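Local coordinates for M32 carboxypeptidase (Chitinophagaceae bacterium, PDB 7A03), which probably acts as a metal-dependent carboxypeptidase of the M32 family, removing amino acids from the C-terminal ends of peptides, at residues A[71-75]-A[88-92]; A[338-344]-A[496-500]; A[224-230]-A[244-249]; A[134-138]-A[379-383]; A[204-210]-A[324-329]. One frame throughout, in Å; residues are numbered along the deposited sequence.

Contact 1 (A[71-75]-A[88-92])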
# COMPACT_ATOMS: atom_id res chain seq x y z
N LEU A 71 -23.42 12.04 -16.32
CA LEU A 71 -22.82 10.72 -16.49
C LEU A 71 -23.79 9.77 -17.19
O LEU A 71 -23.39 9.00 -18.08
CB LEU A 71 -22.41 10.15 -15.14
CG LEU A 71 -21.21 10.85 -14.52
CD1 LEU A 71 -21.08 10.45 -13.06
CD2 LEU A 71 -19.95 10.51 -15.31
N HIS A 72 -25.06 9.82 -16.81
CA HIS A 72 -26.05 8.95 -17.44
C HIS A 72 -26.27 9.31 -18.91
O HIS A 72 -26.50 8.42 -19.73
CB HIS A 72 -27.35 9.00 -16.64
CG HIS A 72 -27.33 8.12 -15.43
ND1 HIS A 72 -27.23 6.75 -15.50
CD2 HIS A 72 -27.42 8.42 -14.11
CE1 HIS A 72 -27.24 6.24 -14.28
NE2 HIS A 72 -27.36 7.23 -13.42
N GLU A 73 -26.17 10.59 -19.25
CA GLU A 73 -26.26 10.99 -20.66
C GLU A 73 -25.04 10.52 -21.44
O GLU A 73 -25.18 10.01 -22.56
CB GLU A 73 -26.41 12.51 -20.75
CG GLU A 73 -26.25 13.07 -22.15
CD GLU A 73 -26.23 14.60 -22.15
OE1 GLU A 73 -26.05 15.20 -21.07
OE2 GLU A 73 -26.41 15.19 -23.24
N LEU A 74 -23.85 10.65 -20.87
CA LEU A 74 -22.63 10.27 -21.56
C LEU A 74 -22.48 8.76 -21.69
O LEU A 74 -21.76 8.30 -22.59
CB LEU A 74 -21.43 10.88 -20.84
CG LEU A 74 -21.29 12.37 -21.12
CD1 LEU A 74 -20.54 13.09 -20.01
CD2 LEU A 74 -20.58 12.53 -22.45
N HIS A 75 -23.13 7.99 -20.81
CA HIS A 75 -23.08 6.54 -20.93
C HIS A 75 -23.67 6.06 -22.25
O HIS A 75 -23.30 4.98 -22.74
CB HIS A 75 -23.80 5.88 -19.76
CG HIS A 75 -23.22 4.56 -19.35
ND1 HIS A 75 -21.86 4.32 -19.32
CD2 HIS A 75 -23.81 3.41 -18.95
CE1 HIS A 75 -21.65 3.08 -18.92
NE2 HIS A 75 -22.81 2.51 -18.69
N ILE A 88 -16.16 7.64 -18.30
CA ILE A 88 -17.58 7.77 -17.98
C ILE A 88 -18.07 6.55 -17.18
O ILE A 88 -18.76 6.70 -16.17
CB ILE A 88 -18.41 7.98 -19.26
CG1 ILE A 88 -18.01 9.29 -19.95
CG2 ILE A 88 -19.91 8.00 -18.94
CD1 ILE A 88 -18.16 10.51 -19.09
N ALA A 89 -17.70 5.34 -17.62
CA ALA A 89 -18.19 4.13 -16.96
C ALA A 89 -17.68 4.04 -15.52
O ALA A 89 -18.44 3.73 -14.59
CB ALA A 89 -17.80 2.89 -17.76
N LEU A 90 -16.39 4.31 -15.32
CA LEU A 90 -15.81 4.21 -13.99
C LEU A 90 -16.35 5.31 -13.08
O LEU A 90 -16.65 5.06 -11.91
CB LEU A 90 -14.29 4.26 -14.06
CG LEU A 90 -13.67 2.99 -14.64
CD1 LEU A 90 -12.16 3.12 -14.74
CD2 LEU A 90 -14.05 1.79 -13.80
N SER A 91 -16.51 6.51 -13.62
CA SER A 91 -17.02 7.61 -12.82
C SER A 91 -18.47 7.36 -12.44
O SER A 91 -18.89 7.70 -11.32
CB SER A 91 -16.89 8.93 -13.60
OG SER A 91 -15.57 9.44 -13.53
N LEU A 92 -19.25 6.73 -13.33
CA LEU A 92 -20.62 6.36 -13.00
C LEU A 92 -20.66 5.31 -11.90
O LEU A 92 -21.50 5.37 -11.00
CB LEU A 92 -21.35 5.87 -14.26
CG LEU A 92 -22.84 5.56 -14.12
CD1 LEU A 92 -23.59 6.79 -13.65
CD2 LEU A 92 -23.40 5.08 -15.44
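Leu92 sends its two methyl branches to two different histidine rings. CD1 sits over a face of His72, with the methyl 3.9 Å from the ring centroid and 17° off the ring normal. CD2 does the same over a face of His75, where methyl and ring centroid are 4.0 Å apart. Both are CH-pi contacts, and in each the leucine crosses the histidine at about a right angle. The fork points this way because CG of Leu92 lies anti to the backbone N (chi1 -174°). Its CD1 also meets CB of Leu71.

Ile88 fills the other half of the contact. Its CD1 lies 3.6 Å from Leu74 CD1 and also touches Leu74 CB. Its CG2 branch, anti to the backbone N, reaches the backbone at the end of helix 65-74 and lies 3.7 Å from both Leu71 O and His75 N. Leu71 extends CD2 to Ser91 CB at 3.8 Å. Ala89 CB meets the edge of the His75 ring at CE1. Tyr14 of helix 9-37 packs on Leu71, Leu74 and Ile88, and its hydroxyl bonds Ser91 OG.

The contact joins the end of helix 65-74 to helix 82-100, which follows it in the chain. No hydrogen bond crosses between the two segments. Cohesion therefore rests on apolar packing inside, with the two exposed histidine rings lying over buried Leu92.

Contact 2 (A[338-344]-A[496-500])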
# COMPACT_ATOMS: atom_id res chain seq x y z
N TYR A 338 24.33 -8.18 2.19
CA TYR A 338 23.16 -8.71 1.48
C TYR A 338 22.34 -9.63 2.38
O TYR A 338 21.10 -9.53 2.46
CB TYR A 338 23.67 -9.45 0.24
CG TYR A 338 22.66 -10.28 -0.51
CD1 TYR A 338 21.54 -9.70 -1.11
CD2 TYR A 338 22.84 -11.65 -0.64
CE1 TYR A 338 20.63 -10.47 -1.80
CE2 TYR A 338 21.93 -12.42 -1.33
CZ TYR A 338 20.83 -11.83 -1.90
OH TYR A 338 19.93 -12.61 -2.59
N LYS A 339 23.03 -10.51 3.11
CA LYS A 339 22.33 -11.39 4.02
C LYS A 339 21.68 -10.60 5.15
O LYS A 339 20.55 -10.90 5.56
CB LYS A 339 23.29 -12.45 4.57
CG LYS A 339 23.75 -13.45 3.51
CD LYS A 339 22.55 -14.09 2.81
CE LYS A 339 22.96 -14.93 1.61
NZ LYS A 339 21.79 -15.64 1.03
N ALA A 340 22.35 -9.56 5.64
CA ALA A 340 21.84 -8.81 6.78
C ALA A 340 20.60 -8.01 6.43
O ALA A 340 19.68 -7.86 7.25
CB ALA A 340 22.94 -7.87 7.29
N ILE A 341 20.55 -7.45 5.21
CA ILE A 341 19.37 -6.71 4.78
C ILE A 341 18.25 -7.63 4.34
O ILE A 341 17.14 -7.15 4.06
CB ILE A 341 19.70 -5.62 3.74
CG1 ILE A 341 20.20 -6.28 2.45
CG2 ILE A 341 20.74 -4.66 4.32
CD1 ILE A 341 19.88 -5.51 1.21
N ASN A 342 18.51 -8.93 4.25
CA ASN A 342 17.45 -9.91 4.01
C ASN A 342 17.25 -10.86 5.19
O ASN A 342 17.20 -12.08 5.01
CB ASN A 342 17.78 -10.70 2.75
CG ASN A 342 17.59 -9.89 1.50
OD1 ASN A 342 16.47 -9.62 1.09
ND2 ASN A 342 18.70 -9.52 0.87
N HIS A 343 17.13 -10.32 6.40
CA HIS A 343 16.97 -11.13 7.60
C HIS A 343 15.50 -11.47 7.82
O HIS A 343 14.66 -10.58 7.96
CB HIS A 343 17.54 -10.41 8.83
CG HIS A 343 17.43 -11.22 10.08
ND1 HIS A 343 18.18 -12.36 10.30
CD2 HIS A 343 16.65 -11.08 11.18
CE1 HIS A 343 17.87 -12.87 11.47
NE2 HIS A 343 16.95 -12.11 12.03
N VAL A 344 15.21 -12.77 7.90
CA VAL A 344 13.84 -13.26 8.08
C VAL A 344 13.68 -13.77 9.50
O VAL A 344 14.48 -14.60 9.97
CB VAL A 344 13.51 -14.36 7.06
CG1 VAL A 344 12.27 -15.15 7.48
CG2 VAL A 344 13.31 -13.76 5.69
N LYS A 496 16.10 -16.39 -3.40
CA LYS A 496 16.93 -15.58 -2.52
C LYS A 496 17.26 -16.28 -1.20
O LYS A 496 18.38 -16.12 -0.69
CB LYS A 496 16.26 -14.23 -2.27
CG LYS A 496 16.85 -13.45 -1.12
CD LYS A 496 16.63 -11.97 -1.30
CE LYS A 496 15.16 -11.64 -1.32
NZ LYS A 496 14.98 -10.16 -1.23
N PHE A 497 16.35 -17.09 -0.65
CA PHE A 497 16.51 -17.59 0.72
C PHE A 497 16.96 -19.05 0.85
O PHE A 497 17.36 -19.45 1.94
CB PHE A 497 15.20 -17.37 1.50
CG PHE A 497 14.89 -15.94 1.76
CD1 PHE A 497 15.68 -15.21 2.65
CD2 PHE A 497 13.86 -15.30 1.09
CE1 PHE A 497 15.41 -13.88 2.88
CE2 PHE A 497 13.58 -13.97 1.33
CZ PHE A 497 14.36 -13.25 2.22
N LEU A 498 16.91 -19.85 -0.22
CA LEU A 498 17.04 -21.30 -0.07
C LEU A 498 18.26 -21.95 -0.69
O LEU A 498 18.54 -23.11 -0.38
CB LEU A 498 15.81 -22.01 -0.66
CG LEU A 498 14.68 -22.21 0.34
CD1 LEU A 498 13.78 -23.33 -0.14
CD2 LEU A 498 15.23 -22.51 1.73
N ARG A 499 18.97 -21.28 -1.58
CA ARG A 499 20.13 -21.89 -2.23
C ARG A 499 21.38 -21.06 -2.01
O ARG A 499 22.19 -20.86 -2.92
CB ARG A 499 19.87 -22.16 -3.72
CG ARG A 499 18.96 -21.14 -4.39
CD ARG A 499 19.00 -21.24 -5.92
NE ARG A 499 18.76 -19.93 -6.53
CZ ARG A 499 19.71 -19.03 -6.74
NH1 ARG A 499 19.41 -17.86 -7.30
NH2 ARG A 499 20.96 -19.29 -6.40
N GLY A 500 21.55 -20.57 -0.79
CA GLY A 500 22.68 -19.72 -0.46
C GLY A 500 22.40 -18.26 -0.75
O GLY A 500 23.28 -17.41 -0.58
O HOH W 1 20.51 -15.16 -2.20
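Lys496 NZ is gripped by three groups. It donates to Asn342 OD1 at 2.8 Å, forms a salt bridge with Glu355 and is hydrogen-bonded to Tyr492 OH. The ammonium approaches Asn342 OD1 from above the carbonyl plane, 38° out of it. The lysine chain bends at chi3 (62°) on its way there. Its CG and CD run past the Tyr338 hydroxyl, with CG 3.5 Å from OH.

The Asn342 amide is held at both ends. While OD1 takes the lysine, ND2 donates to Tyr338 O at 2.9 Å and is also bonded to Arg309 O. This fixes the rotation of the amide just after helix 334-341.

A water joins Tyr338 OH to the backbone of the last helix. It lies 2.6 Å from Tyr338 OH and donates to Lys496 O. At the chain terminus, Lys339 NZ donates to Gly500 O at 2.8 Å, again from above the carbonyl plane.

The apolar part centres on Phe497. Its CE1 is 3.5 Å from Val344 CG2. Asn342 O lies at the ring edge, in the ring plane, 3.3 Å from CE1.

These bonds tie the end of helix 334-341 to the end of helix 486-497 and the C-terminal tail. The buried lysine has Glu355 as counter-charge, which would probably favour its protonated form.

Contact 3 (A[224-230]-A[244-249])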
# COMPACT_ATOMS: atom_id res chain seq x y z
N TYR A 224 13.26 9.69 -10.05
CA TYR A 224 12.33 10.64 -9.44
C TYR A 224 12.67 12.05 -9.92
O TYR A 224 13.83 12.48 -9.88
CB TYR A 224 12.49 10.54 -7.93
CG TYR A 224 11.54 11.37 -7.08
CD1 TYR A 224 10.20 11.49 -7.38
CD2 TYR A 224 12.02 12.01 -5.93
CE1 TYR A 224 9.35 12.25 -6.57
CE2 TYR A 224 11.18 12.75 -5.12
CZ TYR A 224 9.86 12.86 -5.45
OH TYR A 224 9.03 13.60 -4.63
N ASP A 225 11.66 12.77 -10.41
CA ASP A 225 11.87 14.10 -10.97
C ASP A 225 11.73 15.09 -9.82
O ASP A 225 10.62 15.38 -9.36
CB ASP A 225 10.85 14.36 -12.08
CG ASP A 225 10.99 15.74 -12.71
OD1 ASP A 225 11.83 16.53 -12.25
OD2 ASP A 225 10.23 16.02 -13.67
N MET A 226 12.86 15.60 -9.32
CA MET A 226 12.81 16.51 -8.18
C MET A 226 12.56 17.97 -8.58
O MET A 226 12.68 18.85 -7.72
CB MET A 226 14.01 16.30 -7.25
CG MET A 226 13.72 15.17 -6.27
SD MET A 226 15.07 14.66 -5.20
CE MET A 226 15.78 13.35 -6.19
N SER A 227 12.23 18.23 -9.85
CA SER A 227 11.56 19.48 -10.21
C SER A 227 10.04 19.32 -10.21
O SER A 227 9.32 20.30 -10.40
CB SER A 227 12.02 20.00 -11.57
OG SER A 227 13.43 20.17 -11.62
N ALA A 228 9.55 18.10 -9.97
CA ALA A 228 8.13 17.78 -9.89
C ALA A 228 7.84 17.02 -8.60
O ALA A 228 6.90 16.21 -8.53
CB ALA A 228 7.69 16.97 -11.10
N GLY A 229 8.65 17.27 -7.59
CA GLY A 229 8.53 16.58 -6.32
C GLY A 229 9.60 17.07 -5.38
O GLY A 229 10.41 17.95 -5.72
N ARG A 230 9.58 16.51 -4.18
CA ARG A 230 10.54 16.83 -3.14
C ARG A 230 10.36 15.83 -2.02
O ARG A 230 9.33 15.14 -1.94
CB ARG A 230 10.33 18.27 -2.61
CG ARG A 230 8.94 18.52 -2.02
CD ARG A 230 8.88 19.90 -1.26
NE ARG A 230 9.76 19.88 -0.09
CZ ARG A 230 10.95 20.49 -0.04
NH1 ARG A 230 11.37 21.23 -1.06
NH2 ARG A 230 11.68 20.38 1.06
N PRO A 244 0.38 15.12 -11.27
CA PRO A 244 1.60 14.36 -11.66
C PRO A 244 2.88 15.19 -11.63
O PRO A 244 3.98 14.61 -11.64
CB PRO A 244 1.26 13.87 -13.08
CG PRO A 244 -0.26 13.88 -13.14
CD PRO A 244 -0.65 15.09 -12.33
N LEU A 245 2.78 16.52 -11.60
CA LEU A 245 3.95 17.39 -11.56
C LEU A 245 4.27 17.87 -10.14
O LEU A 245 5.11 18.77 -9.96
CB LEU A 245 3.79 18.58 -12.51
CG LEU A 245 3.63 18.14 -13.98
CD1 LEU A 245 3.22 19.31 -14.85
CD2 LEU A 245 4.91 17.52 -14.50
N ASP A 246 3.63 17.28 -9.13
CA ASP A 246 3.93 17.68 -7.75
C ASP A 246 3.63 16.46 -6.88
O ASP A 246 2.56 16.34 -6.26
CB ASP A 246 3.13 18.90 -7.32
CG ASP A 246 3.63 19.51 -6.04
OD1 ASP A 246 4.48 18.90 -5.37
OD2 ASP A 246 3.16 20.62 -5.68
N VAL A 247 4.62 15.57 -6.82
CA VAL A 247 4.51 14.28 -6.15
C VAL A 247 5.57 14.26 -5.07
O VAL A 247 6.77 14.22 -5.37
CB VAL A 247 4.70 13.13 -7.14
CG1 VAL A 247 4.64 11.79 -6.37
CG2 VAL A 247 3.66 13.20 -8.26
N ARG A 248 5.14 14.26 -3.81
CA ARG A 248 6.04 14.48 -2.68
C ARG A 248 6.15 13.21 -1.85
O ARG A 248 5.18 12.45 -1.70
CB ARG A 248 5.58 15.67 -1.82
CG ARG A 248 5.41 16.93 -2.66
CD ARG A 248 5.19 18.17 -1.81
NE ARG A 248 4.86 19.31 -2.66
CZ ARG A 248 4.65 20.54 -2.20
NH1 ARG A 248 4.82 20.81 -0.92
NH2 ARG A 248 4.30 21.48 -3.05
N VAL A 249 7.36 12.96 -1.34
CA VAL A 249 7.62 11.81 -0.48
C VAL A 249 8.15 12.28 0.86
O VAL A 249 8.74 13.36 0.99
CB VAL A 249 8.62 10.83 -1.15
CG1 VAL A 249 8.04 10.30 -2.43
CG2 VAL A 249 9.97 11.49 -1.39
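Tyr224 and Val247 make the tight part of this contact. Tyr224 OH donates to Val247 O across a very short 2.5 Å, and the acceptor lies at the ring edge, in the ring plane. With CG anti to the backbone N (chi1 -176°), the ring extends to bring its hydroxyl to that carbonyl. The ring also touches Val249 CG2 through CE2, at 4.1 Å. Beside it the backbones are joined by two good bonds. Val247 N donates to Ala228 O at 2.9 Å, and Val249 N to Arg230 O at 3.0 Å. Gly229 fits between them, where a side chain would run into Val247 O.

The other face is polar and more open to solvent. Arg230 and Arg248 cross obliquely there, touching through aliphatic carbons, CG of Arg230 to CD of Arg248 at 3.8 Å. Each has an acid: Arg230 pairs with Asp232, while Arg248 grips Asp246 side-on, NE to OD1 at 2.8 Å and NH2 to OD2. Arg248 also makes a cation-pi contact with Trp33. A methionine in place of Arg248 would probably leave Asp246 without its counter-charge and set that carboxylate free to turn.

The segments belong to parallel neighbours 229-233 and 247-251, with 247-251 the middle strand of a small mixed sheet. Helix 258-277 packs on Tyr224 and Val247, helix 208-222 touches Tyr224, and strand 239-241 flanks the far side of 247-251.

Contact 4 (A[134-138]-A[379-383])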
# COMPACT_ATOMS: atom_id res chain seq x y z
N PRO A 134 -16.23 -2.92 22.80
CA PRO A 134 -17.58 -2.46 22.42
C PRO A 134 -17.62 -1.63 21.14
O PRO A 134 -18.50 -1.85 20.29
CB PRO A 134 -18.03 -1.66 23.66
CG PRO A 134 -17.25 -2.25 24.79
CD PRO A 134 -15.91 -2.57 24.19
N ALA A 135 -16.68 -0.69 20.99
CA ALA A 135 -16.62 0.10 19.76
C ALA A 135 -16.38 -0.79 18.55
O ALA A 135 -17.00 -0.60 17.49
CB ALA A 135 -15.53 1.17 19.87
N LEU A 136 -15.51 -1.80 18.69
CA LEU A 136 -15.25 -2.70 17.57
C LEU A 136 -16.48 -3.55 17.25
O LEU A 136 -16.75 -3.84 16.08
CB LEU A 136 -14.03 -3.58 17.85
CG LEU A 136 -13.61 -4.45 16.66
CD1 LEU A 136 -13.14 -3.56 15.50
CD2 LEU A 136 -12.52 -5.46 17.04
N ALA A 137 -17.23 -3.96 18.27
CA ALA A 137 -18.46 -4.71 18.03
C ALA A 137 -19.47 -3.88 17.25
O ALA A 137 -20.10 -4.37 16.30
CB ALA A 137 -19.06 -5.16 19.36
N ARG A 138 -19.63 -2.61 17.64
CA ARG A 138 -20.50 -1.69 16.90
C ARG A 138 -20.04 -1.53 15.45
O ARG A 138 -20.84 -1.62 14.51
CB ARG A 138 -20.54 -0.35 17.63
CG ARG A 138 -21.30 0.77 16.93
CD ARG A 138 -22.73 0.38 16.60
NE ARG A 138 -23.51 1.55 16.22
CZ ARG A 138 -24.76 1.50 15.75
NH1 ARG A 138 -25.37 0.33 15.60
NH2 ARG A 138 -25.38 2.62 15.43
N THR A 379 -16.38 -10.62 18.10
CA THR A 379 -15.45 -9.67 18.69
C THR A 379 -15.21 -9.93 20.16
O THR A 379 -14.26 -9.38 20.73
CB THR A 379 -15.98 -8.25 18.49
OG1 THR A 379 -15.12 -7.32 19.16
CG2 THR A 379 -17.36 -8.13 19.06
N LYS A 380 -16.04 -10.75 20.81
CA LYS A 380 -15.81 -11.11 22.20
C LYS A 380 -14.54 -11.96 22.28
O LYS A 380 -14.43 -12.97 21.59
CB LYS A 380 -17.01 -11.89 22.74
CG LYS A 380 -18.32 -11.10 22.85
CD LYS A 380 -18.07 -9.62 23.15
CE LYS A 380 -19.36 -8.87 23.47
NZ LYS A 380 -19.75 -7.95 22.35
N ASP A 381 -13.58 -11.52 23.10
CA ASP A 381 -12.32 -12.24 23.27
C ASP A 381 -11.55 -12.35 21.95
O ASP A 381 -10.93 -13.38 21.65
CB ASP A 381 -12.52 -13.61 23.92
CG ASP A 381 -12.43 -13.56 25.43
OD1 ASP A 381 -11.30 -13.60 25.96
OD2 ASP A 381 -13.49 -13.49 26.09
N LEU A 382 -11.59 -11.29 21.15
CA LEU A 382 -10.84 -11.31 19.90
C LEU A 382 -9.34 -11.34 20.15
O LEU A 382 -8.59 -11.84 19.31
CB LEU A 382 -11.23 -10.11 19.04
CG LEU A 382 -10.75 -10.14 17.59
CD1 LEU A 382 -11.37 -11.32 16.85
CD2 LEU A 382 -11.09 -8.84 16.90
N ASN A 383 -8.89 -10.82 21.30
CA ASN A 383 -7.46 -10.87 21.61
C ASN A 383 -6.97 -12.31 21.71
O ASN A 383 -5.89 -12.64 21.22
CB ASN A 383 -7.17 -10.09 22.89
CG ASN A 383 -7.96 -10.59 24.07
OD1 ASN A 383 -9.12 -10.99 23.93
ND2 ASN A 383 -7.35 -10.58 25.24
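Helix 129-150 meets a type II turn from Thr379 to Leu382 that leads into helix 382-394, and the backbones come closest at Ala137 and Thr379, whose CA atoms are 5.8 Å apart. The tightest point is between methyls. Ala137 CB lies 3.4 Å from Thr379 CG2, closer than usual for two carbons. Thr379 places its hydroxyl anti to the backbone N (chi1 176°). That leaves CG2 between the backbone N and the carbonyl carbon, pressed on Ala137. The hydroxyl faces Leu136 instead, with OG1 3.8 Å from Leu136 CD2. Leu136 and Thr379 lie side by side, pointing opposite ways.

Leu136 CD2 also reaches Leu382 CD2 at 3.7 Å, and these two side chains meet nearly perpendicular. Trp411 packs on both leucines, and so does Tyr129. Tyr129 OH is also hydrogen-bonded to Thr379 O, which links the turn back to an earlier turn of helix 129-150.

Lys380 borders the contact. Its chain bends at chi2 and chi4, and NZ comes within 4.1 Å of Ala137 CB. Its ammonium forms a salt bridge with Glu133, whose carboxylate also takes a weak hydrogen bond from Thr379 OG1. A glycine at Thr379 would probably open a gap beside Ala137 and deprive Glu133 of that weak bond.

Across the two segments themselves the contact is wholly one of packing. Its polar ties, to Glu133 and Tyr129, run to the preceding part of helix 129-150. Methyl contacts and polar bonds thus act together to hold the turn against that helix.

Contact 5 (A[204-210]-A[324-329])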
# COMPACT_ATOMS: atom_id res chain seq x y z
N LEU A 204 25.01 0.21 14.10
CA LEU A 204 26.04 1.19 14.43
C LEU A 204 25.49 2.60 14.16
O LEU A 204 24.31 2.79 13.84
CB LEU A 204 27.32 0.90 13.65
CG LEU A 204 28.04 -0.40 13.97
CD1 LEU A 204 29.17 -0.71 12.97
CD2 LEU A 204 28.58 -0.34 15.40
N HIS A 205 26.35 3.61 14.27
CA HIS A 205 25.93 4.99 14.09
C HIS A 205 26.12 5.40 12.64
O HIS A 205 27.25 5.39 12.13
CB HIS A 205 26.72 5.94 15.00
CG HIS A 205 26.41 7.39 14.76
ND1 HIS A 205 25.36 8.04 15.36
CD2 HIS A 205 27.02 8.31 13.97
CE1 HIS A 205 25.33 9.30 14.96
NE2 HIS A 205 26.33 9.49 14.12
N PHE A 206 25.03 5.81 11.98
CA PHE A 206 25.05 6.22 10.58
C PHE A 206 24.64 7.68 10.49
O PHE A 206 23.46 8.01 10.67
CB PHE A 206 24.15 5.32 9.74
CG PHE A 206 24.69 3.93 9.54
CD1 PHE A 206 24.52 2.96 10.51
CD2 PHE A 206 25.38 3.59 8.38
CE1 PHE A 206 25.02 1.67 10.34
CE2 PHE A 206 25.88 2.30 8.18
CZ PHE A 206 25.70 1.34 9.17
N ASP A 207 25.62 8.55 10.20
CA ASP A 207 25.41 10.00 10.19
C ASP A 207 24.13 10.41 9.47
O ASP A 207 23.87 10.01 8.33
CB ASP A 207 26.62 10.68 9.53
CG ASP A 207 26.48 12.19 9.48
OD1 ASP A 207 26.70 12.84 10.52
OD2 ASP A 207 26.17 12.74 8.39
N ARG A 208 23.35 11.26 10.14
CA ARG A 208 22.03 11.63 9.64
C ARG A 208 22.11 12.37 8.31
O ARG A 208 21.32 12.11 7.40
CB ARG A 208 21.30 12.48 10.68
CG ARG A 208 19.99 13.07 10.20
CD ARG A 208 19.33 13.88 11.29
NE ARG A 208 17.92 14.11 10.99
CZ ARG A 208 16.93 13.32 11.40
NH1 ARG A 208 17.20 12.24 12.12
NH2 ARG A 208 15.67 13.60 11.08
N ASP A 209 23.05 13.31 8.19
CA ASP A 209 23.14 14.09 6.96
C ASP A 209 23.59 13.22 5.79
O ASP A 209 23.11 13.38 4.66
CB ASP A 209 24.06 15.30 7.16
CG ASP A 209 23.39 16.42 7.95
OD1 ASP A 209 22.18 16.30 8.27
OD2 ASP A 209 24.08 17.42 8.26
N LYS A 210 24.50 12.26 6.07
CA LYS A 210 24.90 11.31 5.04
C LYS A 210 23.73 10.42 4.63
O LYS A 210 23.53 10.17 3.44
CB LYS A 210 26.07 10.46 5.53
CG LYS A 210 27.43 11.19 5.54
CD LYS A 210 28.47 10.31 6.24
CE LYS A 210 29.88 10.68 5.84
NZ LYS A 210 30.06 12.16 5.76
N LEU A 324 30.66 5.82 1.70
CA LEU A 324 29.95 6.81 2.50
C LEU A 324 30.08 6.55 4.00
O LEU A 324 30.15 7.49 4.80
CB LEU A 324 28.48 6.80 2.08
CG LEU A 324 27.60 7.91 2.62
CD1 LEU A 324 28.25 9.26 2.33
CD2 LEU A 324 26.25 7.79 1.96
N PHE A 325 30.10 5.27 4.41
CA PHE A 325 30.10 4.89 5.82
C PHE A 325 31.24 3.90 6.10
O PHE A 325 31.01 2.78 6.56
CB PHE A 325 28.76 4.26 6.20
CG PHE A 325 27.58 5.19 6.07
CD1 PHE A 325 27.43 6.24 6.95
CD2 PHE A 325 26.63 5.02 5.07
CE1 PHE A 325 26.34 7.10 6.86
CE2 PHE A 325 25.54 5.88 4.97
CZ PHE A 325 25.41 6.93 5.86
N PRO A 326 32.49 4.30 5.85
CA PRO A 326 33.58 3.31 5.94
C PRO A 326 33.83 2.81 7.35
O PRO A 326 34.24 1.65 7.51
CB PRO A 326 34.79 4.06 5.37
CG PRO A 326 34.50 5.47 5.66
CD PRO A 326 33.00 5.64 5.52
N GLU A 327 33.57 3.62 8.38
CA GLU A 327 33.77 3.15 9.75
C GLU A 327 32.74 2.11 10.16
O GLU A 327 32.98 1.33 11.08
CB GLU A 327 33.79 4.31 10.74
CG GLU A 327 34.28 3.90 12.12
CD GLU A 327 34.65 5.08 13.00
OE1 GLU A 327 35.41 5.95 12.54
OE2 GLU A 327 34.18 5.11 14.16
N GLN A 328 31.59 2.07 9.49
CA GLN A 328 30.55 1.11 9.81
C GLN A 328 30.57 -0.10 8.89
O GLN A 328 30.25 -1.21 9.33
CB GLN A 328 29.18 1.79 9.71
CG GLN A 328 28.94 2.90 10.74
CD GLN A 328 29.72 4.17 10.44
OE1 GLN A 328 29.85 4.58 9.28
NE2 GLN A 328 30.26 4.78 11.49
N LEU A 329 30.96 0.08 7.63
CA LEU A 329 30.82 -0.96 6.63
C LEU A 329 32.15 -1.36 6.00
O LEU A 329 32.16 -2.29 5.18
CB LEU A 329 29.84 -0.53 5.54
CG LEU A 329 28.44 -0.20 6.04
CD1 LEU A 329 27.59 0.35 4.91
CD2 LEU A 329 27.82 -1.45 6.64
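Phe206 and Phe325 form a T-shaped (edge-to-face) pair. The edge of Phe206 points at the face of Phe325, with centroids 5.0 Å apart and planes at 69°. Phe206 CD2 stands over the centre of the Phe325 ring. Leu324 CG lies over the opposite face of Phe325. One face of Phe206 takes Gln328 CG in a CH-pi contact, 4.0 Å from the ring centroid, and Leu329 CD1 sits at its edge. Phe258 also meets the Phe206 ring, at about 30° between planes.

The pair joins two helix starts. Asp207 is the N-cap of helix 208-222, its OD2 accepting from Lys210 N at 2.9 Å. Phe325 holds the N-cap position of the short helix 326-329, and its carbonyl O accepts from the backbone N of both Gln328 and Leu329.

Lys210 runs back along the Phe325 ring, with Lys210 CB 3.6 Å from Phe325 CZ. The lysine continues along Leu324, CG against CD1. Leu204 CB also meets Gln328 CG.

The bend at chi2 (74°) of Gln328 turns its amide back, placing CD 3.2 Å from His205 O.

How the contacts relate
The five contacts are spread over one largely helical chain, and none touches another. Contacts 1 and 5 are farthest apart, with centres 55 Å from each other on opposite sides of the chain's centre. Contacts 2 and 5 are the nearest pair, about 8 Å between nearest atoms. Helices 326-329 and 334-341 follow each other there. Contact 3 is nested inside the loop closed by contact 5, and helix 208-222 leads on to strand 229-233. Both lie inside the loop closed by contact 4. Contact 3 borders the probable active site: Val249 touches residues of an HExxH pattern on helix 258-277, whose histidines bind no metal here.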